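Local structure of eukaryotic translation initiation factor 4 gamma 2 (Homo sapiens, 4IUL) at residues 120-123 and 124-127. The protein probably acts in translation initiation as an eIF4G family member, its HEAT-repeat MIF4G domain interacting with the helicase eIF4A. Numbering follows the deposited sequence.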
loop_
_atom_site.group_PDB
_atom_site.type_symbol
_atom_site.label_atom_id
_atom_site.label_comp_id
_atom_site.label_asym_id
_atom_site.label_seq_id
_atom_site.Cartn_x
_atom_site.Cartn_y
_atom_site.Cartn_z
ATOM N N PHE A 120 -6.170 -5.709 -2.075
ATOM C CA PHE A 120 -7.070 -4.584 -2.294
ATOM C C PHE A 120 -8.502 -5.012 -2.606
ATOM O O PHE A 120 -9.450 -4.379 -2.138
ATOM C CB PHE A 120 -6.568 -3.662 -3.411
ATOM C CG PHE A 120 -7.287 -2.337 -3.459
ATOM C CD1 PHE A 120 -7.094 -1.391 -2.453
ATOM C CD2 PHE A 120 -8.170 -2.044 -4.489
ATOM C CE1 PHE A 120 -7.768 -0.175 -2.473
ATOM C CE2 PHE A 120 -8.852 -0.829 -4.519
ATOM C CZ PHE A 120 -8.651 0.110 -3.509
ATOM N N GLU A 121 -8.666 -6.073 -3.392
ATOM C CA GLU A 121 -10.005 -6.555 -3.733
ATOM C C GLU A 121 -10.708 -7.190 -2.529
ATOM O O GLU A 121 -11.895 -6.957 -2.308
ATOM C CB GLU A 121 -9.939 -7.564 -4.885
ATOM C CG GLU A 121 -9.737 -6.951 -6.274
ATOM C CD GLU A 121 -9.411 -7.997 -7.351
ATOM O OE1 GLU A 121 -9.863 -9.162 -7.236
ATOM O OE2 GLU A 121 -8.709 -7.647 -8.327
ATOM N N ASN A 122 -9.978 -7.978 -1.744
ATOM C CA ASN A 122 -10.567 -8.631 -0.576
ATOM C C ASN A 122 -10.926 -7.652 0.538
ATOM O O ASN A 122 -11.962 -7.800 1.188
ATOM C CB ASN A 122 -9.625 -9.706 -0.026
ATOM C CG ASN A 122 -9.270 -10.757 -1.069
ATOM O OD1 ASN A 122 -10.150 -11.352 -1.696
ATOM N ND2 ASN A 122 -7.977 -10.989 -1.261
ATOM N N ARG A 123 -10.077 -6.655 0.759
ATOM C CA ARG A 123 -10.329 -5.668 1.803
ATOM C C ARG A 123 -11.496 -4.753 1.426
ATOM O O ARG A 123 -12.169 -4.198 2.302
ATOM C CB ARG A 123 -9.065 -4.850 2.072
ATOM C CG ARG A 123 -7.894 -5.702 2.575
ATOM C CD ARG A 123 -8.181 -6.309 3.946
ATOM N NE ARG A 123 -7.129 -7.231 4.363
ATOM C CZ ARG A 123 -7.067 -7.819 5.556
ATOM N NH1 ARG A 123 -8.002 -7.580 6.470
ATOM N NH2 ARG A 123 -6.074 -8.658 5.834
ATOM N N THR A 124 -11.730 -4.608 0.122
ATOM C CA THR A 124 -12.828 -3.792 -0.376
ATOM C C THR A 124 -14.143 -4.532 -0.143
ATOM O O THR A 124 -15.137 -3.936 0.269
ATOM C CB THR A 124 -12.696 -3.516 -1.883
ATOM O OG1 THR A 124 -11.527 -2.723 -2.128
ATOM C CG2 THR A 124 -13.923 -2.771 -2.390
ATOM N N ARG A 125 -14.136 -5.835 -0.411
ATOM C CA ARG A 125 -15.320 -6.666 -0.223
ATOM C C ARG A 125 -15.733 -6.761 1.244
ATOM O O ARG A 125 -16.919 -6.898 1.556
ATOM C CB ARG A 125 -15.077 -8.071 -0.778
ATOM C CG ARG A 125 -15.321 -8.197 -2.274
ATOM C CD ARG A 125 -15.426 -9.662 -2.701
ATOM N NE ARG A 125 -14.142 -10.352 -2.620
ATOM C CZ ARG A 125 -13.164 -10.214 -3.511
ATOM N NH1 ARG A 125 -13.331 -9.415 -4.555
ATOM N NH2 ARG A 125 -12.017 -10.868 -3.351
ATOM N N ASN A 126 -14.753 -6.687 2.139
ATOM C CA ASN A 126 -15.024 -6.760 3.568
ATOM C C ASN A 126 -15.755 -5.520 4.084
ATOM O O ASN A 126 -16.502 -5.599 5.060
ATOM C CB ASN A 126 -13.714 -6.951 4.342
ATOM C CG ASN A 126 -13.126 -8.345 4.161
ATOM O OD1 ASN A 126 -13.506 -9.077 3.242
ATOM N ND2 ASN A 126 -12.189 -8.714 5.032
ATOM N N VAL A 127 -15.533 -4.381 3.432
ATOM C CA VAL A 127 -16.172 -3.126 3.823
ATOM C C VAL A 127 -17.617 -3.048 3.339
ATOM O O VAL A 127 -18.499 -2.599 4.070
ATOM C CB VAL A 127 -15.390 -1.902 3.272
ATOM C CG1 VAL A 127 -16.251 -0.641 3.340
ATOM C CG2 VAL A 127 -14.116 -1.704 4.076
HETATM O O HOH W 1 -12.269 -11.175 -0.149
#
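T124 turns its hydroxyl back one helical turn onto the carbonyl of F120, and OG1 donates to F120 O at 2.7 Å. A chi1 of -65° sets OG1 beside the threonine's own backbone N, which reaches the same oxygen at 3.2 Å; F120 O therefore accepts twice, from the hydroxyl and from the bent i to i+4 backbone bond. OG1 also sits over one face of the F120 ring, offset toward its rim. The same i to i+4 pattern continues from R125 N to E121 O and from N126 N to N122 O. All this lies on helix 107-127 in the HEAT-repeat MIF4G domain, F120 packing on M152 of helix 141-163 and C176 of helix 170-181. On the more exposed side, R125 bends at chi3 (-70°) and folds back over the preceding turn, centring its guanidinium over E121 O, 3.6 Å from the plane. Its weak NH2 bond to N122 OD1 is doubtful, being only 2.5 Å long and poorly angled; the amide and guanidinium planes stand 80° apart. A water donates to OD1 and accepts a weak bond from R125 NE. E121 OE1 stays 4.4 Å from R125 NH1, too far for a salt bridge, while OE2 is taken by Q117.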